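Local coordinates for cell division control protein 4 (Saccharomyces cerevisiae, PDB 3V7D) that recognises phosphorylated targets such as the CDK inhibitor SIC1 for an SCF E3 ubiquitin ligase, which marks them for proteasomal degradation, at residues R50-L60 / Q87-F95. The protein carries 1 engineered substitution. Numbering follows the deposited sequence.
Sequences RKSTSLWKKLL and QQDRLRLSF
In the F-box region, segment 53-60 of helix 53-62 packs at 25° against segment 87-95 of helix 87-106, which leads on toward the WD40 propeller, with Trp-56, Leu-91, Arg-92 and Phe-95 among the residues that fill the interface. Arg-92 runs alongside the indole: Arg-92 CB sits over the six-membered ring of Trp-56, 3.7 Å from its centroid (CH-pi), while Leu-55 CD2 covers the opposite face. With Arg-92 CG anti to the backbone N (chi1 167°), the aliphatic chain follows the ring out to Trp-56 CZ2, 3.4 Å from Arg-92 CD. Leu-91 is a knob between Thr-53, Trp-56, Lys-57 and Leu-60, and Phe-95 CE1 lies 3.6 Å from Leu-59 CB. Gln-88 NE2 donates to Lys-51 O, in the loop before helix 53-62 (2.6 Å), from above the carbonyl plane. Arg-50 grips Asp-89 side-on, NE to OD1 at 3.1 Å and NH2 to OD2 at 3.0 Å, both nearly straight; Arg-92 NH2 reaches the same OD1 from the same face. A leucine in place of Arg-50 would probably cost Asp-89 both bonds and leave its carboxylate less firmly held, through OD1 and Arg-92. The shared carboxylate probably balances both positive charges, setting a salt-bridge network beside the apolar packing.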
loop_
_atom_site.group_PDB
_atom_site.type_symbol
_atom_site.label_atom_id
_atom_site.label_comp_id
_atom_site.label_asym_id
_atom_site.label_seq_id
_atom_site.Cartn_x
_atom_site.Cartn_y
_atom_site.Cartn_z
ATOM N N ARG B 50 -21.256 3.818 12.447
ATOM C CA ARG B 50 -20.766 4.992 11.731
ATOM C C ARG B 50 -20.106 6.004 12.664
ATOM O O ARG B 50 -19.732 7.095 12.249
ATOM C CB ARG B 50 -21.905 5.642 10.944
ATOM C CG ARG B 50 -22.493 4.715 9.890
ATOM C CD ARG B 50 -23.770 5.275 9.305
ATOM N NE ARG B 50 -23.553 6.557 8.647
ATOM C CZ ARG B 50 -24.531 7.376 8.274
ATOM N NH1 ARG B 50 -25.797 7.048 8.502
ATOM N NH2 ARG B 50 -24.242 8.528 7.681
ATOM N N LYS B 51 -19.952 5.620 13.924
ATOM C CA LYS B 51 -19.393 6.493 14.941
ATOM C C LYS B 51 -17.876 6.345 15.012
ATOM O O LYS B 51 -17.161 7.310 15.271
ATOM C CB LYS B 51 -20.000 6.130 16.294
ATOM C CG LYS B 51 -20.448 7.285 17.157
ATOM C CD LYS B 51 -21.059 6.723 18.442
ATOM C CE LYS B 51 -21.539 7.805 19.391
ATOM N NZ LYS B 51 -22.820 8.420 18.946
ATOM N N SER B 52 -17.380 5.134 14.784
ATOM C CA SER B 52 -15.959 4.865 14.985
ATOM C C SER B 52 -15.132 5.048 13.721
ATOM O O SER B 52 -15.487 4.560 12.651
ATOM C CB SER B 52 -15.745 3.456 15.534
ATOM O OG SER B 52 -16.277 2.494 14.644
ATOM N N THR B 53 -14.022 5.760 13.865
ATOM C CA THR B 53 -13.039 5.878 12.806
ATOM C C THR B 53 -12.223 4.597 12.766
ATOM O O THR B 53 -11.980 4.033 11.699
ATOM C CB THR B 53 -12.098 7.076 13.060
ATOM O OG1 THR B 53 -12.800 8.297 12.799
ATOM C CG2 THR B 53 -10.869 7.006 12.163
ATOM N N SER B 54 -11.826 4.133 13.948
ATOM C CA SER B 54 -10.915 3.003 14.083
ATOM C C SER B 54 -11.416 1.746 13.379
ATOM O O SER B 54 -10.630 1.010 12.785
ATOM C CB SER B 54 -10.618 2.715 15.560
ATOM O OG SER B 54 -11.784 2.299 16.252
ATOM N N LEU B 55 -12.720 1.509 13.436
ATOM C CA LEU B 55 -13.310 0.343 12.785
ATOM C C LEU B 55 -12.945 0.300 11.305
ATOM O O LEU B 55 -12.499 -0.725 10.797
ATOM C CB LEU B 55 -14.829 0.358 12.956
ATOM C CG LEU B 55 -15.659 -0.845 12.508
ATOM C CD1 LEU B 55 -16.920 -0.912 13.340
ATOM C CD2 LEU B 55 -16.016 -0.762 11.034
ATOM N N TRP B 56 -13.139 1.422 10.618
ATOM C CA TRP B 56 -12.884 1.496 9.184
ATOM C C TRP B 56 -11.400 1.657 8.880
ATOM O O TRP B 56 -10.925 1.214 7.836
ATOM C CB TRP B 56 -13.717 2.614 8.552
ATOM C CG TRP B 56 -15.167 2.337 8.711
ATOM C CD1 TRP B 56 -16.020 2.916 9.599
ATOM C CD2 TRP B 56 -15.926 1.356 8.001
ATOM N NE1 TRP B 56 -17.277 2.374 9.468
ATOM C CE2 TRP B 56 -17.244 1.413 8.494
ATOM C CE3 TRP B 56 -15.624 0.447 6.986
ATOM C CZ2 TRP B 56 -18.254 0.588 8.012
ATOM C CZ3 TRP B 56 -16.627 -0.370 6.508
ATOM C CH2 TRP B 56 -17.929 -0.292 7.018
ATOM N N LYS B 57 -10.673 2.278 9.804
ATOM C CA LYS B 57 -9.221 2.357 9.704
ATOM C C LYS B 57 -8.617 0.955 9.711
ATOM O O LYS B 57 -7.787 0.627 8.862
ATOM C CB LYS B 57 -8.636 3.186 10.849
ATOM C CG LYS B 57 -7.121 3.349 10.771
ATOM C CD LYS B 57 -6.566 4.126 11.959
ATOM C CE LYS B 57 -5.057 4.285 11.854
ATOM N NZ LYS B 57 -4.474 5.017 13.014
ATOM N N LYS B 58 -9.050 0.133 10.664
ATOM C CA LYS B 58 -8.581 -1.245 10.776
ATOM C C LYS B 58 -8.870 -2.069 9.520
ATOM O O LYS B 58 -8.012 -2.817 9.055
ATOM C CB LYS B 58 -9.198 -1.933 11.998
ATOM C CG LYS B 58 -8.618 -1.499 13.340
ATOM C CD LYS B 58 -9.429 -2.086 14.490
ATOM C CE LYS B 58 -8.690 -1.993 15.819
ATOM N NZ LYS B 58 -8.430 -0.587 16.229
ATOM N N LEU B 59 -10.083 -1.943 8.985
ATOM C CA LEU B 59 -10.462 -2.678 7.778
ATOM C C LEU B 59 -9.609 -2.264 6.580
ATOM O O LEU B 59 -9.127 -3.116 5.830
ATOM C CB LEU B 59 -11.952 -2.492 7.467
ATOM C CG LEU B 59 -12.922 -3.291 8.340
ATOM C CD1 LEU B 59 -14.358 -2.890 8.071
ATOM C CD2 LEU B 59 -12.732 -4.780 8.105
ATOM N N LEU B 60 -9.426 -0.953 6.413
ATOM C CA LEU B 60 -8.586 -0.419 5.343
ATOM C C LEU B 60 -7.149 -0.928 5.456
ATOM O O LEU B 60 -6.532 -1.305 4.458
ATOM C CB LEU B 60 -8.610 1.112 5.346
ATOM C CG LEU B 60 -9.855 1.766 4.740
ATOM C CD1 LEU B 60 -10.000 3.202 5.228
ATOM C CD2 LEU B 60 -9.790 1.731 3.225
ATOM N N GLN B 87 -15.555 11.861 8.767
ATOM C CA GLN B 87 -14.379 11.031 8.556
ATOM C C GLN B 87 -14.754 9.558 8.493
ATOM O O GLN B 87 -14.227 8.818 7.669
ATOM C CB GLN B 87 -13.339 11.249 9.651
ATOM C CG GLN B 87 -12.090 10.403 9.453
ATOM C CD GLN B 87 -10.969 10.793 10.385
ATOM O OE1 GLN B 87 -9.949 11.324 9.952
ATOM N NE2 GLN B 87 -11.150 10.532 11.677
ATOM N N GLN B 88 -15.673 9.143 9.361
ATOM C CA GLN B 88 -16.114 7.752 9.412
ATOM C C GLN B 88 -16.747 7.317 8.092
ATOM O O GLN B 88 -16.413 6.262 7.554
ATOM C CB GLN B 88 -17.108 7.534 10.558
ATOM C CG GLN B 88 -16.536 7.760 11.956
ATOM C CD GLN B 88 -16.670 9.207 12.431
ATOM O OE1 GLN B 88 -16.780 10.130 11.627
ATOM N NE2 GLN B 88 -16.668 9.400 13.746
ATOM N N ASP B 89 -17.655 8.135 7.574
ATOM C CA ASP B 89 -18.341 7.821 6.330
ATOM C C ASP B 89 -17.376 7.868 5.141
ATOM O O ASP B 89 -17.498 7.073 4.209
ATOM C CB ASP B 89 -19.531 8.765 6.108
ATOM C CG ASP B 89 -20.651 8.552 7.125
ATOM O OD1 ASP B 89 -20.749 7.447 7.706
ATOM O OD2 ASP B 89 -21.440 9.494 7.343
ATOM N N ARG B 90 -16.424 8.797 5.184
ATOM C CA ARG B 90 -15.390 8.889 4.163
ATOM C C ARG B 90 -14.626 7.574 4.088
ATOM O O ARG B 90 -14.431 7.019 3.005
ATOM C CB ARG B 90 -14.408 10.021 4.476
ATOM C CG ARG B 90 -14.908 11.418 4.164
ATOM C CD ARG B 90 -13.944 12.474 4.698
ATOM N NE ARG B 90 -14.444 13.832 4.492
ATOM C CZ ARG B 90 -14.059 14.885 5.208
ATOM N NH1 ARG B 90 -13.172 14.737 6.184
ATOM N NH2 ARG B 90 -14.563 16.087 4.954
ATOM N N LEU B 91 -14.203 7.081 5.250
ATOM C CA LEU B 91 -13.419 5.858 5.330
ATOM C C LEU B 91 -14.233 4.630 4.916
ATOM O O LEU B 91 -13.704 3.708 4.293
ATOM C CB LEU B 91 -12.853 5.672 6.740
ATOM C CG LEU B 91 -11.772 6.661 7.188
ATOM C CD1 LEU B 91 -11.348 6.350 8.607
ATOM C CD2 LEU B 91 -10.559 6.632 6.258
ATOM N N ARG B 92 -15.516 4.618 5.266
ATOM C CA ARG B 92 -16.393 3.525 4.866
ATOM C C ARG B 92 -16.576 3.507 3.348
ATOM O O ARG B 92 -16.458 2.458 2.716
ATOM C CB ARG B 92 -17.754 3.608 5.576
ATOM C CG ARG B 92 -18.822 2.678 4.979
ATOM C CD ARG B 92 -20.045 2.533 5.888
ATOM N NE ARG B 92 -20.604 3.824 6.276
ATOM C CZ ARG B 92 -21.553 4.458 5.595
ATOM N NH1 ARG B 92 -22.051 3.912 4.494
ATOM N NH2 ARG B 92 -22.000 5.634 6.014
ATOM N N LEU B 93 -16.848 4.670 2.763
ATOM C CA LEU B 93 -17.021 4.758 1.313
ATOM C C LEU B 93 -15.739 4.380 0.568
ATOM O O LEU B 93 -15.783 3.707 -0.462
ATOM C CB LEU B 93 -17.490 6.154 0.893
ATOM C CG LEU B 93 -18.904 6.581 1.320
ATOM C CD1 LEU B 93 -19.445 7.643 0.370
ATOM C CD2 LEU B 93 -19.874 5.401 1.419
ATOM N N SER B 94 -14.602 4.817 1.095
ATOM C CA SER B 94 -13.315 4.462 0.524
ATOM C C SER B 94 -13.137 2.950 0.575
ATOM O O SER B 94 -12.689 2.336 -0.393
ATOM C CB SER B 94 -12.181 5.146 1.292
ATOM O OG SER B 94 -10.914 4.789 0.766
ATOM N N PHE B 95 -13.502 2.346 1.702
ATOM C CA PHE B 95 -13.294 0.917 1.863
ATOM C C PHE B 95 -14.148 0.119 0.886
ATOM O O PHE B 95 -13.669 -0.831 0.261
ATOM C CB PHE B 95 -13.582 0.452 3.290
ATOM C CG PHE B 95 -13.395 -1.020 3.467
ATOM C CD1 PHE B 95 -12.145 -1.538 3.777
ATOM C CD2 PHE B 95 -14.456 -1.894 3.283
ATOM C CE1 PHE B 95 -11.964 -2.893 3.914
ATOM C CE2 PHE B 95 -14.280 -3.249 3.417
ATOM C CZ PHE B 95 -13.032 -3.752 3.734
#